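PDB 1XFJ: purine nucleoside phosphorylase from Caulobacter vibrioides, which probably phosphorolyses purine nucleosides such as inosine and methylthioadenosine, and deaminates adenosine to inosine. Local coordinates for residues E68-V72 and A84-W88; D96-K101 and R125-H131; G19-F25 and L254-E260. All blocks are in the same frame, centred on the assembly; numbering follows the deposited sequence.

Interaction 1. Residues E68-V72 and A84-W88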
loop_
_atom_site.group_PDB
_atom_site.type_symbol
_atom_site.label_atom_id
_atom_site.label_comp_id
_atom_site.label_asym_id
_atom_site.label_seq_id
_atom_site.Cartn_x
_atom_site.Cartn_y
_atom_site.Cartn_z
ATOM N N GLU A 68 4.917 -19.057 2.519
ATOM C CA GLU A 68 3.577 -19.514 2.160
ATOM C C GLU A 68 2.495 -18.620 2.758
ATOM O O GLU A 68 1.462 -18.378 2.133
ATOM C CB GLU A 68 3.346 -20.952 2.638
ATOM C CG GLU A 68 4.096 -22.014 1.855
ATOM C CD GLU A 68 3.669 -23.422 2.237
ATOM O OE1 GLU A 68 3.874 -23.814 3.404
ATOM O OE2 GLU A 68 3.124 -24.135 1.368
ATOM N N ASP A 69 2.743 -18.127 3.966
ATOM C CA ASP A 69 1.787 -17.278 4.668
ATOM C C ASP A 69 1.653 -15.876 4.074
ATOM O O ASP A 69 0.806 -15.097 4.506
ATOM C CB ASP A 69 2.176 -17.169 6.144
ATOM C CG ASP A 69 2.309 -18.527 6.814
ATOM O OD1 ASP A 69 1.353 -19.331 6.734
ATOM O OD2 ASP A 69 3.365 -18.789 7.422
ATOM N N LEU A 70 2.484 -15.555 3.088
ATOM C CA LEU A 70 2.430 -14.238 2.470
ATOM C C LEU A 70 1.533 -14.248 1.237
ATOM O O LEU A 70 1.730 -15.038 0.313
ATOM C CB LEU A 70 3.839 -13.770 2.098
ATOM C CG LEU A 70 3.990 -12.308 1.668
ATOM C CD1 LEU A 70 3.394 -11.380 2.722
ATOM C CD2 LEU A 70 5.467 -11.998 1.463
ATOM N N ASN A 71 0.543 -13.362 1.238
ATOM C CA ASN A 71 -0.410 -13.260 0.141
ATOM C C ASN A 71 -0.332 -11.878 -0.509
ATOM O O ASN A 71 -0.752 -10.878 0.077
ATOM C CB ASN A 71 -1.830 -13.504 0.668
ATOM C CG ASN A 71 -2.011 -14.895 1.274
ATOM O OD1 ASN A 71 -2.497 -15.815 0.615
ATOM N ND2 ASN A 71 -1.618 -15.048 2.534
ATOM N N VAL A 72 0.211 -11.828 -1.721
ATOM C CA VAL A 72 0.336 -10.574 -2.456
ATOM C C VAL A 72 -0.155 -10.795 -3.885
ATOM O O VAL A 72 0.167 -11.800 -4.512
ATOM C CB VAL A 72 1.797 -10.084 -2.477
ATOM C CG1 VAL A 72 1.890 -8.741 -3.188
ATOM C CG2 VAL A 72 2.322 -9.968 -1.050
ATOM N N ALA A 84 -8.248 -13.980 1.121
ATOM C CA ALA A 84 -7.229 -15.002 1.313
ATOM C C ALA A 84 -7.497 -15.744 2.618
ATOM O O ALA A 84 -7.396 -15.163 3.695
ATOM C CB ALA A 84 -5.842 -14.361 1.354
ATOM N N ASP A 85 -7.850 -17.022 2.522
ATOM C CA ASP A 85 -8.111 -17.822 3.715
ATOM C C ASP A 85 -7.024 -18.875 3.869
ATOM O O ASP A 85 -7.139 -19.795 4.678
ATOM C CB ASP A 85 -9.480 -18.503 3.626
ATOM C CG ASP A 85 -9.641 -19.324 2.366
ATOM O OD1 ASP A 85 -8.685 -20.034 1.992
ATOM O OD2 ASP A 85 -10.730 -19.268 1.755
ATOM N N GLY A 86 -5.968 -18.729 3.079
ATOM C CA GLY A 86 -4.861 -19.662 3.129
ATOM C C GLY A 86 -3.750 -19.207 2.209
ATOM O O GLY A 86 -3.873 -18.185 1.535
ATOM N N SER A 87 -2.663 -19.968 2.175
ATOM C CA SER A 87 -1.525 -19.633 1.332
ATOM C C SER A 87 -1.828 -19.829 -0.149
ATOM O O SER A 87 -2.589 -20.723 -0.525
ATOM C CB SER A 87 -0.325 -20.496 1.722
ATOM O OG SER A 87 -0.635 -21.871 1.601
ATOM N N TRP A 88 -1.236 -18.981 -0.986
ATOM C CA TRP A 88 -1.420 -19.075 -2.431
ATOM C C TRP A 88 -0.151 -19.633 -3.059
ATOM O O TRP A 88 -0.054 -19.759 -4.279
ATOM C CB TRP A 88 -1.706 -17.700 -3.044
ATOM C CG TRP A 88 -3.007 -17.085 -2.636
ATOM C CD1 TRP A 88 -4.176 -17.737 -2.370
ATOM C CD2 TRP A 88 -3.291 -15.687 -2.518
ATOM N NE1 TRP A 88 -5.173 -16.831 -2.095
ATOM C CE2 TRP A 88 -4.656 -15.565 -2.180
ATOM C CE3 TRP A 88 -2.525 -14.523 -2.668
ATOM C CZ2 TRP A 88 -5.274 -14.325 -1.987
ATOM C CZ3 TRP A 88 -3.139 -13.288 -2.477
ATOM C CH2 TRP A 88 -4.502 -13.201 -2.140
#

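Interaction 2. Residues D96-K101 and R125-H131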
loop_
_atom_site.group_PDB
_atom_site.type_symbol
_atom_site.label_atom_id
_atom_site.label_comp_id
_atom_site.label_asym_id
_atom_site.label_seq_id
_atom_site.Cartn_x
_atom_site.Cartn_y
_atom_site.Cartn_z
ATOM N N ASP A 96 -5.883 -5.851 -6.264
ATOM C CA ASP A 96 -5.148 -4.768 -5.635
ATOM C C ASP A 96 -5.466 -4.590 -4.158
ATOM O O ASP A 96 -5.247 -3.524 -3.582
ATOM C CB ASP A 96 -5.381 -3.478 -6.415
ATOM C CG ASP A 96 -4.671 -3.490 -7.752
ATOM O OD1 ASP A 96 -3.522 -3.002 -7.820
ATOM O OD2 ASP A 96 -5.254 -4.015 -8.727
ATOM N N ALA A 97 -5.979 -5.657 -3.554
ATOM C CA ALA A 97 -6.294 -5.663 -2.132
ATOM C C ALA A 97 -6.404 -7.111 -1.675
ATOM O O ALA A 97 -6.955 -7.951 -2.384
ATOM C CB ALA A 97 -7.603 -4.924 -1.870
ATOM N N VAL A 98 -5.861 -7.399 -0.497
ATOM C CA VAL A 98 -5.912 -8.746 0.058
ATOM C C VAL A 98 -6.621 -8.669 1.404
ATOM O O VAL A 98 -6.187 -7.950 2.304
ATOM C CB VAL A 98 -4.494 -9.331 0.235
ATOM C CG1 VAL A 98 -4.577 -10.751 0.786
ATOM C CG2 VAL A 98 -3.768 -9.333 -1.105
ATOM N N VAL A 99 -7.721 -9.407 1.527
ATOM C CA VAL A 99 -8.530 -9.405 2.744
ATOM C C VAL A 99 -8.563 -10.783 3.391
ATOM O O VAL A 99 -8.595 -11.792 2.698
ATOM C CB VAL A 99 -9.978 -8.980 2.413
ATOM C CG1 VAL A 99 -10.812 -8.915 3.672
ATOM C CG2 VAL A 99 -9.967 -7.637 1.696
ATOM N N SER A 100 -8.572 -10.827 4.720
ATOM C CA SER A 100 -8.603 -12.112 5.404
ATOM C C SER A 100 -9.144 -12.065 6.825
ATOM O O SER A 100 -9.043 -11.051 7.516
ATOM C CB SER A 100 -7.199 -12.727 5.424
ATOM O OG SER A 100 -7.215 -14.012 6.032
ATOM N N LYS A 101 -9.722 -13.186 7.245
ATOM C CA LYS A 101 -10.261 -13.350 8.590
ATOM C C LYS A 101 -9.595 -14.609 9.133
ATOM O O LYS A 101 -9.990 -15.150 10.166
ATOM C CB LYS A 101 -11.777 -13.557 8.544
ATOM C CG LYS A 101 -12.210 -14.858 7.883
ATOM C CD LYS A 101 -13.725 -15.029 7.923
ATOM C CE LYS A 101 -14.159 -16.308 7.226
ATOM N NZ LYS A 101 -15.634 -16.500 7.293
ATOM N N ARG A 125 -12.380 -9.230 13.879
ATOM C CA ARG A 125 -11.090 -9.866 13.633
ATOM C C ARG A 125 -10.899 -10.082 12.134
ATOM O O ARG A 125 -10.781 -11.212 11.659
ATOM C CB ARG A 125 -10.996 -11.204 14.380
ATOM C CG ARG A 125 -11.033 -11.082 15.904
ATOM C CD ARG A 125 -9.773 -10.420 16.473
ATOM N NE ARG A 125 -8.567 -11.208 16.211
ATOM C CZ ARG A 125 -7.340 -10.864 16.599
ATOM N NH1 ARG A 125 -7.142 -9.740 17.275
ATOM N NH2 ARG A 125 -6.306 -11.644 16.307
ATOM N N ILE A 126 -10.876 -8.980 11.392
ATOM C CA ILE A 126 -10.696 -9.022 9.945
ATOM C C ILE A 126 -9.654 -7.987 9.547
ATOM O O ILE A 126 -9.686 -6.860 10.038
ATOM C CB ILE A 126 -12.020 -8.706 9.217
ATOM C CG1 ILE A 126 -13.028 -9.828 9.478
ATOM C CG2 ILE A 126 -11.775 -8.519 7.723
ATOM C CD1 ILE A 126 -14.430 -9.526 8.972
ATOM N N VAL A 127 -8.730 -8.364 8.670
ATOM C CA VAL A 127 -7.694 -7.433 8.228
ATOM C C VAL A 127 -7.632 -7.350 6.707
ATOM O O VAL A 127 -8.211 -8.178 6.002
ATOM C CB VAL A 127 -6.293 -7.847 8.747
ATOM C CG1 VAL A 127 -6.247 -7.763 10.273
ATOM C CG2 VAL A 127 -5.962 -9.259 8.274
ATOM N N ALA A 128 -6.929 -6.342 6.202
ATOM C CA ALA A 128 -6.785 -6.173 4.760
ATOM C C ALA A 128 -5.659 -5.208 4.414
ATOM O O ALA A 128 -5.348 -4.296 5.179
ATOM C CB ALA A 128 -8.098 -5.671 4.158
ATOM N N ALA A 129 -5.045 -5.437 3.259
ATOM C CA ALA A 129 -3.980 -4.580 2.752
ATOM C C ALA A 129 -4.429 -4.171 1.353
ATOM O O ALA A 129 -4.804 -5.023 0.547
ATOM C CB ALA A 129 -2.667 -5.346 2.684
ATOM N N ALA A 130 -4.410 -2.873 1.068
ATOM C CA ALA A 130 -4.833 -2.391 -0.240
ATOM C C ALA A 130 -3.761 -1.560 -0.935
ATOM O O ALA A 130 -2.972 -0.870 -0.290
ATOM C CB ALA A 130 -6.117 -1.573 -0.103
ATOM N N HIS A 131 -3.744 -1.646 -2.262
ATOM C CA HIS A 131 -2.797 -0.913 -3.093
ATOM C C HIS A 131 -3.581 0.224 -3.737
ATOM O O HIS A 131 -4.384 -0.012 -4.641
ATOM C CB HIS A 131 -2.234 -1.843 -4.171
ATOM C CG HIS A 131 -1.447 -1.140 -5.231
ATOM N ND1 HIS A 131 -1.712 -1.291 -6.576
ATOM C CD2 HIS A 131 -0.391 -0.295 -5.150
ATOM C CE1 HIS A 131 -0.854 -0.572 -7.276
ATOM N NE2 HIS A 131 -0.041 0.043 -6.435
HETATM O O HOH W 1 -10.809 -13.849 12.287
#

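Interaction 3. Residues G19-F25 and L254-E260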
loop_
_atom_site.group_PDB
_atom_site.type_symbol
_atom_site.label_atom_id
_atom_site.label_comp_id
_atom_site.label_asym_id
_atom_site.label_seq_id
_atom_site.Cartn_x
_atom_site.Cartn_y
_atom_site.Cartn_z
ATOM N N GLY A 19 -2.878 -9.369 19.023
ATOM C CA GLY A 19 -3.224 -10.415 18.078
ATOM C C GLY A 19 -3.198 -9.930 16.644
ATOM O O GLY A 19 -3.643 -10.626 15.735
ATOM N N VAL A 20 -2.688 -8.718 16.447
ATOM C CA VAL A 20 -2.584 -8.131 15.116
ATOM C C VAL A 20 -1.170 -7.594 14.930
ATOM O O VAL A 20 -0.633 -6.908 15.800
ATOM C CB VAL A 20 -3.581 -6.964 14.923
ATOM C CG1 VAL A 20 -3.352 -6.301 13.566
ATOM C CG2 VAL A 20 -5.005 -7.472 15.021
ATOM N N LYS A 21 -0.562 -7.917 13.796
ATOM C CA LYS A 21 0.783 -7.441 13.520
ATOM C C LYS A 21 0.740 -6.747 12.166
ATOM O O LYS A 21 0.154 -7.267 11.219
ATOM C CB LYS A 21 1.766 -8.620 13.503
ATOM C CG LYS A 21 3.224 -8.215 13.677
ATOM C CD LYS A 21 4.112 -9.438 13.893
ATOM C CE LYS A 21 5.559 -9.040 14.161
ATOM N NZ LYS A 21 5.697 -8.266 15.421
ATOM N N HIS A 22 1.343 -5.564 12.087
ATOM C CA HIS A 22 1.347 -4.789 10.851
ATOM C C HIS A 22 2.699 -4.133 10.660
ATOM O O HIS A 22 3.478 -4.008 11.604
ATOM C CB HIS A 22 0.315 -3.672 10.931
ATOM C CG HIS A 22 0.777 -2.499 11.737
ATOM N ND1 HIS A 22 1.146 -1.301 11.165
ATOM C CD2 HIS A 22 0.985 -2.361 13.068
ATOM C CE1 HIS A 22 1.562 -0.475 12.109
ATOM N NE2 HIS A 22 1.475 -1.094 13.272
ATOM N N ALA A 23 2.954 -3.676 9.439
ATOM C CA ALA A 23 4.204 -3.002 9.146
ATOM C C ALA A 23 4.258 -2.458 7.735
ATOM O O ALA A 23 3.780 -3.086 6.792
ATOM C CB ALA A 23 5.378 -3.946 9.367
ATOM N N PHE A 24 4.822 -1.263 7.617
ATOM C CA PHE A 24 5.041 -0.622 6.329
ATOM C C PHE A 24 6.558 -0.755 6.235
ATOM O O PHE A 24 7.294 -0.070 6.942
ATOM C CB PHE A 24 4.633 0.853 6.379
ATOM C CG PHE A 24 3.156 1.069 6.558
ATOM C CD1 PHE A 24 2.273 0.851 5.503
ATOM C CD2 PHE A 24 2.642 1.472 7.788
ATOM C CE1 PHE A 24 0.895 1.035 5.671
ATOM C CE2 PHE A 24 1.272 1.658 7.968
ATOM C CZ PHE A 24 0.395 1.439 6.905
ATOM N N PHE A 25 7.027 -1.661 5.387
ATOM C CA PHE A 25 8.457 -1.884 5.268
ATOM C C PHE A 25 9.195 -0.813 4.483
ATOM O O PHE A 25 8.592 -0.037 3.734
ATOM C CB PHE A 25 8.708 -3.270 4.667
ATOM C CG PHE A 25 8.308 -4.388 5.583
ATOM C CD1 PHE A 25 9.160 -4.795 6.605
ATOM C CD2 PHE A 25 7.046 -4.970 5.485
ATOM C CE1 PHE A 25 8.760 -5.764 7.526
ATOM C CE2 PHE A 25 6.633 -5.940 6.399
ATOM C CZ PHE A 25 7.493 -6.338 7.425
ATOM N N LEU A 254 6.963 -3.391 0.525
ATOM C CA LEU A 254 5.813 -4.170 0.956
ATOM C C LEU A 254 5.210 -3.549 2.208
ATOM O O LEU A 254 5.917 -2.975 3.029
ATOM C CB LEU A 254 6.216 -5.611 1.270
ATOM C CG LEU A 254 5.015 -6.538 1.499
ATOM C CD1 LEU A 254 4.333 -6.793 0.169
ATOM C CD2 LEU A 254 5.457 -7.850 2.115
ATOM N N SER A 255 3.891 -3.651 2.330
ATOM C CA SER A 255 3.169 -3.163 3.499
ATOM C C SER A 255 2.235 -4.324 3.781
ATOM O O SER A 255 1.579 -4.817 2.868
ATOM C CB SER A 255 2.375 -1.898 3.176
ATOM O OG SER A 255 3.242 -0.826 2.853
ATOM N N ALA A 256 2.179 -4.784 5.023
ATOM C CA ALA A 256 1.328 -5.931 5.311
ATOM C C ALA A 256 0.764 -5.958 6.716
ATOM O O ALA A 256 1.247 -5.273 7.616
ATOM C CB ALA A 256 2.101 -7.219 5.039
ATOM N N ILE A 257 -0.266 -6.775 6.892
ATOM C CA ILE A 257 -0.922 -6.902 8.180
ATOM C C ILE A 257 -1.421 -8.335 8.311
ATOM O O ILE A 257 -1.726 -8.989 7.312
ATOM C CB ILE A 257 -2.095 -5.891 8.285
ATOM C CG1 ILE A 257 -2.714 -5.947 9.682
ATOM C CG2 ILE A 257 -3.133 -6.174 7.200
ATOM C CD1 ILE A 257 -3.668 -4.786 9.957
ATOM N N THR A 258 -1.494 -8.830 9.537
ATOM C CA THR A 258 -1.934 -10.201 9.746
ATOM C C THR A 258 -2.609 -10.405 11.091
ATOM O O THR A 258 -2.349 -9.679 12.051
ATOM C CB THR A 258 -0.735 -11.171 9.676
ATOM O OG1 THR A 258 -1.193 -12.522 9.810
ATOM C CG2 THR A 258 0.252 -10.872 10.799
ATOM N N LEU A 259 -3.489 -11.397 11.138
ATOM C CA LEU A 259 -4.166 -11.780 12.366
ATOM C C LEU A 259 -3.231 -12.860 12.902
ATOM O O LEU A 259 -3.092 -13.919 12.291
ATOM C CB LEU A 259 -5.544 -12.376 12.059
ATOM C CG LEU A 259 -6.609 -11.409 11.527
ATOM C CD1 LEU A 259 -7.831 -12.178 11.051
ATOM C CD2 LEU A 259 -6.987 -10.419 12.619
ATOM N N GLU A 260 -2.574 -12.589 14.024
ATOM C CA GLU A 260 -1.633 -13.549 14.594
ATOM C C GLU A 260 -2.267 -14.888 14.944
ATOM O O GLU A 260 -3.470 -14.908 15.269
ATOM C CB GLU A 260 -0.970 -12.947 15.837
ATOM C CG GLU A 260 -0.038 -11.786 15.530
ATOM C CD GLU A 260 0.479 -11.102 16.781
ATOM O OE1 GLU A 260 1.371 -10.238 16.657
ATOM O OE2 GLU A 260 -0.009 -11.420 17.885
HETATM O O HOH W 2 5.957 0.733 2.977
#

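Interaction 1. Residues E68-V72 and A84-W88
This is a loop-on-strand packing contact, in which 84-88, the start of the loop after strand 81-83, covers the edge of a five-stranded sheet where strand 70-72 lies outermost. It illustrates how two β-sheets of an αββα sandwich can be joined at their margins by side-chain packing, with no backbone pairing between these two segments. Asn71 is the central residue. Its CB sits 3.8 Å from the centroid of the six-membered ring of Trp88, 26° off the ring normal, a CH-pi contact over the face. Asn71 OD1 lies over the same ring system, 3.2 Å from Trp88 CD2, and also touches Ala84 CB at 3.7 Å. Further along the strand, Val72 N approaches Trp88 CZ3 at 3.7 Å, while at the solvent-exposed end the CB atoms of Glu68 and Ser87 meet at 3.8 Å. Through its backbone Asn71 pairs with Ile106 and Gly108 in the adjacent strand, and Val98 packs against Asn71, Ala84 and Trp88 alike. No hydrogen bond links the two segments: Asn71 OD1 and Gly86 O, 2.9 Å apart, are both acceptors, and Trp88 N, buried by the contact, has no partner in the model. Cohesion across the 282 Å² interface therefore comes from van der Waals and CH-pi packing around the indole.

Interaction 2. Residues D96-K101 and R125-H131
Neighbouring antiparallel strands, 97-100 and 126-131, show how a sheet interior settles its polar atoms in a regular ladder. The hydrogen-bonded pairs carry two bonds each: Val98 N to Ala129 O (2.8 Å) with Ala129 N to Val98 O (2.9 Å), then Ser100 N to Val127 O (3.0 Å) with Val127 N to Ser100 O (2.9 Å). His131 N continues the ladder to Asp96 O at 2.7 Å. Beside it, His131 ND1 donates to Asp96 OD1 at 2.8 Å, a His-carboxylate bond in the ring plane; Asp96 also accepts from Ser78 OG and from the backbone nitrogens of Ile76 and His77. At the opposite end, a water donates to both Lys101 O (2.6 Å) and Arg125 O (2.7 Å), bridging where direct pairing stops. Ser100 OG bonds to Ala84 O, and Arg125 to the carbonyls of Pro18 and Gly19. Val99 and Ala128 pack under helix 141-151, with Met149 touching both, whereas Val98, Ser100, Val127 and Ala129 face Cys107 of strand 106-111 in the other sheet.

Interaction 3. Residues G19-F25 and L254-E260
Large and small side chains interlock along the antiparallel strands 20-25 and 254-259, which bury 616 Å² between them. Val20 fits between two partners, its CG1 3.9 Å from Ile257 CD1 and its CG2 4.3 Å from Leu259 CD2. On the same face, His22 CB rests 4.0 Å from Ile257 CG1 while its ring leads away, and the edge of the Phe24 ring fits beside the small Ser255, with Phe24 CD1 3.3 Å from Ser255 OG. In this αββα sandwich the chain's first long strand and its last lie side by side within one sheet, their axes 4.7 Å apart at 178°. Leu118 of the facing sheet packs on His22 and Phe24, and Val127 on Ile257. The other face is hollowed where Ala23 pairs with Ala256. Trp62 of helix 49-62 covers Ala23, meeting Phe25 edge-to-face and Lys21 through a cation-pi interaction, while Phe63 covers Ala256 and Thr258. Lys21 CB also lies 3.8 Å from Thr258 CG2 and 3.6 Å from Glu260 OE1. Beneath these shapes runs a regular ladder, from Glu260 N to Gly19 O (2.8 Å) at one end to Phe25 N to Leu254 O (2.9 Å) at the other. Just past the latter, a water bridges Phe25 O (2.8 Å) and Ser255 OG (3.1 Å).

The three contacts describe the two sheets of one sandwich. Interaction 3 belongs to the five-stranded sheet and interaction 2 to the six-stranded one, with centres about 10 Å apart; Ala128 O meets Ile257 CG2 at 3.5 Å between them, and Arg125 NH2 reaches Gly19 O at 2.9 Å. Interaction 1 crosses the sandwich margin, its centre about 11 Å from that of interaction 2 and about 13 Å from that of interaction 3. Its loop meets the six-stranded sheet through Ala84 N and Val99 O (2.7 Å), while strand 70-72 belongs to the five-stranded sheet, where Val72 CG2 packs on Leu254 CD1 at 4.0 Å. In sequence, interaction 3 spans both other contacts, which follow one another.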